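TRNA dimethylallyltransferase (Bacillus halodurans, PDB 3EXA) probably transfers a dimethylallyl group from dimethylallyl diphosphate onto adenine 37 of tRNAs that read codons beginning with uridine, forming N6-(dimethylallyl)adenosine. Local coordinates at residues V14-T19 with I195-E200; T285-T290 with M299-F304. One frame throughout, in Å; residues are numbered along the deposited sequence.

Contact 1 of 2, residues V14-T19 with I195-E200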
ATOM      1  N   VAL A  14      13.987 -38.587   2.629  1.00 25.89           N
ATOM      2  CA  VAL A  14      13.273 -39.586   1.834  1.00 18.70           C
ATOM      3  C   VAL A  14      13.963 -39.888   0.505  1.00 18.63           C
ATOM      4  O   VAL A  14      13.427 -40.622  -0.315  1.00 15.19           O
ATOM      5  CB  VAL A  14      11.821 -39.149   1.518  1.00 20.40           C
ATOM      6  CG1 VAL A  14      10.955 -39.263   2.755  1.00 19.96           C
ATOM      7  CG2 VAL A  14      11.809 -37.725   0.997  1.00 20.91           C
ATOM      8  N   GLY A  15      15.135 -39.308   0.271  1.00 13.75           N
ATOM      9  CA  GLY A  15      15.833 -39.598  -0.970  1.00 17.70           C
ATOM     10  C   GLY A  15      15.408 -38.758  -2.151  1.00 16.92           C
ATOM     11  O   GLY A  15      15.439 -39.215  -3.292  1.00 23.24           O
ATOM     12  N   LYS A  16      15.029 -37.520  -1.868  1.00 16.97           N
ATOM     13  CA  LYS A  16      14.593 -36.578  -2.876  1.00 14.67           C
ATOM     14  C   LYS A  16      15.726 -36.193  -3.833  1.00 23.60           C
ATOM     15  O   LYS A  16      15.493 -35.963  -5.023  1.00 18.56           O
ATOM     16  CB  LYS A  16      14.038 -35.344  -2.180  1.00  4.13           C
ATOM     17  CG  LYS A  16      12.679 -34.919  -2.687  1.00 24.86           C
ATOM     18  CD  LYS A  16      11.715 -34.484  -1.571  1.00 21.37           C
ATOM     19  CE  LYS A  16      12.227 -33.297  -0.775  1.00 27.62           C
ATOM     20  NZ  LYS A  16      13.121 -33.711   0.335  1.00 23.58           N
ATOM     21  N   THR A  17      16.954 -36.130  -3.328  1.00 25.14           N
ATOM     22  CA  THR A  17      18.083 -35.767  -4.183  1.00 28.14           C
ATOM     23  C   THR A  17      18.400 -36.836  -5.223  1.00 29.16           C
ATOM     24  O   THR A  17      18.358 -36.582  -6.431  1.00 20.60           O
ATOM     25  CB  THR A  17      19.357 -35.502  -3.355  1.00 32.02           C
ATOM     26  OG1 THR A  17      19.140 -34.368  -2.505  1.00 32.60           O
ATOM     27  CG2 THR A  17      20.543 -35.221  -4.276  1.00 26.90           C
ATOM     28  N   LYS A  18      18.712 -38.037  -4.745  1.00 29.57           N
ATOM     29  CA  LYS A  18      19.056 -39.141  -5.632  1.00 26.35           C
ATOM     30  C   LYS A  18      17.970 -39.479  -6.649  1.00 29.01           C
ATOM     31  O   LYS A  18      18.257 -39.639  -7.835  1.00 28.52           O
ATOM     32  CB  LYS A  18      19.410 -40.390  -4.813  1.00 31.45           C
ATOM     33  CG  LYS A  18      19.854 -41.584  -5.656  1.00 32.28           C
ATOM     34  CD  LYS A  18      20.238 -42.768  -4.785  1.00 36.72           C
ATOM     35  CE  LYS A  18      20.520 -44.021  -5.623  1.00 48.04           C
ATOM     36  NZ  LYS A  18      21.543 -43.795  -6.701  1.00 46.66           N
ATOM     37  N   THR A  19      16.721 -39.576  -6.214  1.00 15.79           N
ATOM     38  CA  THR A  19      15.697 -39.921  -7.173  1.00 20.82           C
ATOM     39  C   THR A  19      15.530 -38.828  -8.213  1.00 18.35           C
ATOM     40  O   THR A  19      15.183 -39.107  -9.358  1.00 29.27           O
ATOM     41  CB  THR A  19      14.344 -40.243  -6.498  1.00 19.81           C
ATOM     42  OG1 THR A  19      13.754 -39.050  -5.985  1.00 39.14           O
ATOM     43  CG2 THR A  19      14.559 -41.211  -5.365  1.00 20.92           C
ATOM     44  N   ILE A 195       5.115 -35.178  -8.005  1.00 16.88           N
ATOM     45  CA  ILE A 195       5.207 -36.472  -7.335  1.00 17.52           C
ATOM     46  C   ILE A 195       5.684 -36.249  -5.911  1.00 16.25           C
ATOM     47  O   ILE A 195       6.429 -35.312  -5.643  1.00 19.45           O
ATOM     48  CB  ILE A 195       6.218 -37.414  -8.031  1.00 21.56           C
ATOM     49  CG1 ILE A 195       7.591 -36.750  -8.062  1.00 23.79           C
ATOM     50  CG2 ILE A 195       5.749 -37.754  -9.452  1.00 21.92           C
ATOM     51  CD1 ILE A 195       8.685 -37.633  -8.577  1.00 28.70           C
ATOM     52  N   GLY A 196       5.258 -37.105  -4.992  1.00 22.78           N
ATOM     53  CA  GLY A 196       5.687 -36.955  -3.614  1.00 19.23           C
ATOM     54  C   GLY A 196       6.337 -38.227  -3.111  1.00 19.23           C
ATOM     55  O   GLY A 196       5.875 -39.325  -3.419  1.00 21.94           O
ATOM     56  N   LEU A 197       7.423 -38.075  -2.356  1.00 20.83           N
ATOM     57  CA  LEU A 197       8.147 -39.203  -1.780  1.00 14.88           C
ATOM     58  C   LEU A 197       7.855 -39.260  -0.279  1.00 20.08           C
ATOM     59  O   LEU A 197       8.042 -38.270   0.431  1.00 19.85           O
ATOM     60  CB  LEU A 197       9.651 -39.039  -2.021  1.00 15.55           C
ATOM     61  CG  LEU A 197      10.028 -38.786  -3.491  1.00 16.36           C
ATOM     62  CD1 LEU A 197      11.543 -38.813  -3.645  1.00  6.92           C
ATOM     63  CD2 LEU A 197       9.381 -39.841  -4.379  1.00  4.71           C
ATOM     64  N   THR A 198       7.374 -40.414   0.185  1.00 25.06           N
ATOM     65  CA  THR A 198       7.031 -40.626   1.587  1.00 21.19           C
ATOM     66  C   THR A 198       7.799 -41.810   2.080  1.00 22.24           C
ATOM     67  O   THR A 198       8.574 -42.421   1.344  1.00 21.66           O
ATOM     68  CB  THR A 198       5.566 -41.034   1.811  1.00 25.81           C
ATOM     69  OG1 THR A 198       4.764 -40.591   0.718  1.00 39.46           O
ATOM     70  CG2 THR A 198       5.048 -40.451   3.116  1.00 28.68           C
HETATM   71  N   MSE A 199       7.509 -42.175   3.322  1.00 21.83           N
HETATM   72  CA  MSE A 199       8.176 -43.293   3.958  1.00 25.92           C
HETATM   73  C   MSE A 199       7.490 -43.572   5.288  1.00 25.26           C
HETATM   74  O   MSE A 199       6.868 -42.684   5.868  1.00 27.72           O
HETATM   75  CB  MSE A 199       9.634 -42.908   4.183  1.00 27.42           C
HETATM   76  CG  MSE A 199      10.619 -44.049   4.284  1.00 30.58           C
HETATM   77 SE   MSE A 199      12.435 -43.334   4.445  1.00 35.33          SE
HETATM   78  CE  MSE A 199      12.862 -43.104   2.582  1.00 24.55           C
ATOM     79  N   GLU A 200       7.601 -44.809   5.758  1.00 29.10           N
ATOM     80  CA  GLU A 200       7.011 -45.215   7.030  1.00 27.34           C
ATOM     81  C   GLU A 200       7.512 -44.314   8.163  1.00 28.10           C
ATOM     82  O   GLU A 200       8.687 -43.943   8.199  1.00 23.05           O
ATOM     83  CB  GLU A 200       7.359 -46.683   7.315  1.00 26.88           C
ATOM     84  CG  GLU A 200       6.349 -47.675   6.743  1.00 48.69           C
ATOM     85  CD  GLU A 200       6.896 -49.096   6.599  1.00 56.19           C
ATOM     86  OE1 GLU A 200       7.587 -49.585   7.525  1.00 56.76           O
ATOM     87  OE2 GLU A 200       6.618 -49.730   5.555  1.00 57.12           O
TER
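Val14 spreads its two methyls over the end of strand 191-198, and everything that passes between 14-19 and 195-200 is van der Waals touch, without a hydrogen bond. Its branches divide the work. CG2 lies 3.9 Å from Leu197 CB, the two side chains meeting at a slant, and rests at 3.8 Å from Leu197 O. CG1 turns toward the next peptide and comes to 4.1 Å from Met199 CB. Met199 is a selenomethionine whose chain runs extended as far as SE and then bends, chi3 -86°, bringing CE back to 3.6 Å from Val14 CA.

The second patch is built on one methyl, Leu197 CD1, under the first turn of helix 16-25. It sits 3.9 Å from Lys16 CA and, tip to tip, only 3.2 Å from Thr19 OG1, a tight fit against a hydroxyl oxygen already bonded to Gly15 O.

No polar bond crosses to the strand. Within 14-19, Thr19 OG1 donates to Gly15 O at 3.2 Å, tilted 23° from the carbonyl plane, while Thr19 N bonds the same oxygen from the opposite face, so that two donors grip the N-cap carbonyl. At the backbone angles of Gly15 a CB would jam against Val14 O. The Lys16 chain is bent, and its NZ hydrogen-bonds Pro11 O, outside the two segments.

Residues 10-17 carry the P-loop (Walker A) pattern and are predicted to bind ATP, and relatives suggest that 12-17 bind the substrate. Leu197 at the strand end and the CB and CE of Met199 just beyond it offer this loop an apolar surface, consistent with packing that is mainly apolar, while the hydrogen bonds described fix the helix start and the lysine end.

Contact 2 of 2, residues T285-T290 with M299-F304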
ATOM      1  N   THR A 285       1.046 -37.229  -6.865  1.00 17.49           N
ATOM      2  CA  THR A 285       1.128 -38.680  -6.896  1.00 11.58           C
ATOM      3  C   THR A 285       2.247 -39.117  -5.952  1.00 12.27           C
ATOM      4  O   THR A 285       3.403 -38.726  -6.112  1.00 12.16           O
ATOM      5  CB  THR A 285       1.391 -39.131  -8.334  1.00  7.24           C
ATOM      6  OG1 THR A 285       0.399 -38.536  -9.183  1.00  7.14           O
ATOM      7  CG2 THR A 285       1.316 -40.647  -8.459  1.00  5.47           C
ATOM      8  N   TRP A 286       1.904 -39.914  -4.949  1.00 13.70           N
ATOM      9  CA  TRP A 286       2.914 -40.324  -3.997  1.00 12.69           C
ATOM     10  C   TRP A 286       3.573 -41.659  -4.278  1.00 17.23           C
ATOM     11  O   TRP A 286       3.039 -42.516  -4.981  1.00 21.18           O
ATOM     12  CB  TRP A 286       2.339 -40.324  -2.581  1.00 12.33           C
ATOM     13  CG  TRP A 286       1.953 -38.959  -2.090  1.00 16.90           C
ATOM     14  CD1 TRP A 286       0.763 -38.314  -2.298  1.00 15.67           C
ATOM     15  CD2 TRP A 286       2.764 -38.066  -1.318  1.00 13.76           C
ATOM     16  NE1 TRP A 286       0.785 -37.081  -1.698  1.00 13.94           N
ATOM     17  CE2 TRP A 286       2.000 -36.902  -1.087  1.00 14.79           C
ATOM     18  CE3 TRP A 286       4.062 -38.139  -0.792  1.00 16.51           C
ATOM     19  CZ2 TRP A 286       2.494 -35.813  -0.358  1.00 13.42           C
ATOM     20  CZ3 TRP A 286       4.553 -37.053  -0.064  1.00 12.73           C
ATOM     21  CH2 TRP A 286       3.767 -35.910   0.147  1.00 13.32           C
ATOM     22  N   PHE A 287       4.767 -41.810  -3.731  1.00 18.42           N
ATOM     23  CA  PHE A 287       5.513 -43.030  -3.883  1.00 15.95           C
ATOM     24  C   PHE A 287       6.159 -43.327  -2.558  1.00 17.33           C
ATOM     25  O   PHE A 287       6.731 -42.441  -1.918  1.00 21.42           O
ATOM     26  CB  PHE A 287       6.572 -42.888  -4.971  1.00 19.23           C
ATOM     27  CG  PHE A 287       6.013 -42.867  -6.369  1.00 24.23           C
ATOM     28  CD1 PHE A 287       5.521 -41.688  -6.927  1.00 22.58           C
ATOM     29  CD2 PHE A 287       5.986 -44.033  -7.134  1.00 21.14           C
ATOM     30  CE1 PHE A 287       5.018 -41.670  -8.228  1.00 22.06           C
ATOM     31  CE2 PHE A 287       5.486 -44.025  -8.432  1.00 16.68           C
ATOM     32  CZ  PHE A 287       4.999 -42.843  -8.981  1.00 17.84           C
ATOM     33  N   ASP A 288       6.049 -44.580  -2.137  1.00 23.78           N
ATOM     34  CA  ASP A 288       6.622 -45.013  -0.874  1.00 22.08           C
ATOM     35  C   ASP A 288       8.058 -45.466  -1.110  1.00 23.68           C
ATOM     36  O   ASP A 288       8.315 -46.345  -1.927  1.00 20.25           O
ATOM     37  CB  ASP A 288       5.790 -46.158  -0.301  1.00 28.88           C
ATOM     38  CG  ASP A 288       6.106 -46.435   1.151  1.00 31.94           C
ATOM     39  OD1 ASP A 288       5.277 -47.105   1.798  1.00 36.83           O
ATOM     40  OD2 ASP A 288       7.177 -45.994   1.641  1.00 21.44           O
HETATM   41  N   MSE A 289       8.987 -44.856  -0.385  1.00 22.61           N
HETATM   42  CA  MSE A 289      10.398 -45.178  -0.516  1.00 23.55           C
HETATM   43  C   MSE A 289      10.889 -46.046   0.631  1.00 20.51           C
HETATM   44  O   MSE A 289      12.091 -46.248   0.787  1.00 19.20           O
HETATM   45  CB  MSE A 289      11.229 -43.891  -0.561  1.00 24.14           C
HETATM   46  CG  MSE A 289      10.777 -42.905  -1.627  1.00 20.78           C
HETATM   47 SE   MSE A 289      10.697 -43.714  -3.379  1.00 39.42          SE
HETATM   48  CE  MSE A 289      12.521 -43.317  -3.939  1.00 19.84           C
ATOM     49  N   THR A 290       9.959 -46.545   1.438  1.00 22.69           N
ATOM     50  CA  THR A 290      10.310 -47.381   2.580  1.00 32.70           C
ATOM     51  C   THR A 290      11.188 -48.574   2.213  1.00 39.99           C
ATOM     52  O   THR A 290      10.698 -49.582   1.692  1.00 37.74           O
ATOM     53  CB  THR A 290       9.066 -47.924   3.276  1.00 27.88           C
ATOM     54  OG1 THR A 290       8.267 -46.832   3.731  1.00 32.85           O
ATOM     55  CG2 THR A 290       9.465 -48.786   4.467  1.00 31.13           C
HETATM   56  N   MSE A 299      12.356 -46.674 -11.817  1.00 11.37           N
HETATM   57  CA  MSE A 299      11.865 -47.053 -13.131  1.00 20.19           C
HETATM   58  C   MSE A 299      10.348 -46.858 -13.165  1.00 16.98           C
HETATM   59  O   MSE A 299       9.793 -46.458 -14.187  1.00 24.49           O
HETATM   60  CB  MSE A 299      12.241 -48.511 -13.427  1.00 28.17           C
HETATM   61  CG  MSE A 299      12.046 -48.957 -14.871  1.00 43.22           C
HETATM   62 SE   MSE A 299      12.888 -50.696 -15.248  1.00 60.98          SE
HETATM   63  CE  MSE A 299      11.746 -51.850 -14.159  1.00 49.55           C
ATOM     64  N   GLU A 300       9.683 -47.116 -12.043  1.00 13.33           N
ATOM     65  CA  GLU A 300       8.235 -46.951 -11.960  1.00 10.75           C
ATOM     66  C   GLU A 300       7.871 -45.477 -11.975  1.00 13.75           C
ATOM     67  O   GLU A 300       6.876 -45.080 -12.583  1.00 15.13           O
ATOM     68  CB  GLU A 300       7.687 -47.575 -10.673  1.00 14.37           C
ATOM     69  CG  GLU A 300       6.186 -47.358 -10.459  1.00 10.35           C
ATOM     70  CD  GLU A 300       5.765 -47.511  -9.003  1.00 23.83           C
ATOM     71  OE1 GLU A 300       6.507 -48.162  -8.227  1.00 20.80           O
ATOM     72  OE2 GLU A 300       4.685 -46.984  -8.632  1.00 24.44           O
ATOM     73  N   ILE A 301       8.678 -44.668 -11.294  1.00 12.12           N
ATOM     74  CA  ILE A 301       8.434 -43.234 -11.210  1.00  8.82           C
ATOM     75  C   ILE A 301       8.673 -42.548 -12.545  1.00 13.90           C
ATOM     76  O   ILE A 301       7.950 -41.620 -12.892  1.00  8.55           O
ATOM     77  CB  ILE A 301       9.348 -42.562 -10.162  1.00 14.65           C
ATOM     78  CG1 ILE A 301       8.957 -43.022  -8.759  1.00 13.07           C
ATOM     79  CG2 ILE A 301       9.229 -41.039 -10.265  1.00 20.35           C
ATOM     80  CD1 ILE A 301       9.869 -42.507  -7.684  1.00  3.22           C
ATOM     81  N   HIS A 302       9.697 -42.993 -13.276  1.00 11.81           N
ATOM     82  CA  HIS A 302      10.021 -42.410 -14.569  1.00 13.14           C
ATOM     83  C   HIS A 302       8.927 -42.709 -15.577  1.00 20.91           C
ATOM     84  O   HIS A 302       8.546 -41.852 -16.379  1.00 20.41           O
ATOM     85  CB  HIS A 302      11.335 -42.958 -15.101  1.00 13.66           C
ATOM     86  CG  HIS A 302      11.549 -42.684 -16.561  1.00 18.61           C
ATOM     87  ND1 HIS A 302      10.997 -43.465 -17.551  1.00 19.40           N
ATOM     88  CD2 HIS A 302      12.224 -41.692 -17.190  1.00 21.71           C
ATOM     89  CE1 HIS A 302      11.327 -42.968 -18.736  1.00 11.54           C
ATOM     90  NE2 HIS A 302      12.067 -41.897 -18.543  1.00 22.44           N
ATOM     91  N   ASN A 303       8.440 -43.937 -15.550  1.00 12.49           N
ATOM     92  CA  ASN A 303       7.386 -44.309 -16.459  1.00 20.78           C
ATOM     93  C   ASN A 303       6.179 -43.413 -16.216  1.00 23.72           C
ATOM     94  O   ASN A 303       5.645 -42.831 -17.157  1.00 30.62           O
ATOM     95  CB  ASN A 303       7.009 -45.777 -16.269  1.00 10.99           C
ATOM     96  CG  ASN A 303       5.881 -46.194 -17.173  1.00 19.85           C
ATOM     97  OD1 ASN A 303       4.731 -46.302 -16.745  1.00 13.18           O
ATOM     98  ND2 ASN A 303       6.195 -46.411 -18.447  1.00 14.81           N
ATOM     99  N   PHE A 304       5.768 -43.276 -14.956  1.00 22.33           N
ATOM    100  CA  PHE A 304       4.615 -42.437 -14.636  1.00 20.89           C
ATOM    101  C   PHE A 304       4.780 -40.973 -15.044  1.00 17.90           C
ATOM    102  O   PHE A 304       3.875 -40.374 -15.628  1.00 17.32           O
ATOM    103  CB  PHE A 304       4.288 -42.492 -13.147  1.00 12.36           C
ATOM    104  CG  PHE A 304       3.240 -41.507 -12.745  1.00 14.80           C
ATOM    105  CD1 PHE A 304       3.594 -40.217 -12.342  1.00 10.33           C
ATOM    106  CD2 PHE A 304       1.894 -41.846 -12.807  1.00 14.17           C
ATOM    107  CE1 PHE A 304       2.615 -39.260 -12.012  1.00  5.27           C
ATOM    108  CE2 PHE A 304       0.903 -40.907 -12.483  1.00 18.66           C
ATOM    109  CZ  PHE A 304       1.272 -39.604 -12.079  1.00 13.10           C
TER
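Phe287 and Ile301 hold together an edge strand and the helix that runs back beside it: 284-288 is the outermost strand at this end of the parallel sheet of a P-loop NTPase-like fold, and helix 294-317 returns across it. The two short axes pass 10.5 Å apart at 170°, nearly antiparallel.

Take Phe287 from CB outward. CB points at the helix, and chi1 of -73° sets CG anti to the carbonyl carbon, where it lies 3.8 Å from Ile301 CG1. That same methylene sits over one face of the ring, off-centre toward the rim, in a CH-pi contact; it is nearest CD2, at 3.5 Å, and also touches CD1 and CE1. CE2, next after CD2, meets Glu300 OE2 at 3.1 Å. The ring and carboxylate planes are 57° apart. Because this oxygen arrives at the ring edge, near the ring plane, the slightly positive C-H rim probably attracts it. The other oxygen of Glu300, OE1, makes a salt bridge with Lys297. At the tip, CZ reaches Phe304 CB at 4.2 Å, again by the edge of the Phe287 ring. An alanine in place of Phe287 would probably open a gap beneath the strand, leaving Ile301 CG1 without its ring face and Glu300 OE2 without its C-H edge.

Either side of this ring along the strand the local work differs. Past Phe287, Asp288 OD2 accepts from Thr290 N at 2.8 Å, from above the carboxylate plane, closing an Asx turn as the strand ends. Before it, Thr285 meets the tip of Phe304. Thr285 CG2 stands over one face of the ring, 4.1 Å from its centroid, while Thr285 OG1 comes to 3.2 Å from Phe304 CZ.

Overall arrangement
From the N terminus, strand 4-9 leads into the loop and helix start of contact 1, whose partner comes 176 residues later at the end of strand 191-198; the long excursion between them mixes helices, loops and short strands, with 174-187 not modelled. Contact 2 opens only after contact 1 has closed, and its segments, on strand 284-288 and helix 294-317, lie only nine residues apart at their nearest ends. The two are therefore in series, neither nested nor crossed, with centres about 9 Å apart. The sheet joins them: strands 191-198 and 284-288 are neighbours, and Gly196 probably bonds through its backbone to Thr285 and Phe287. Together they tie the nucleotide-loop helix and the C-terminal helix to adjacent parallel strands.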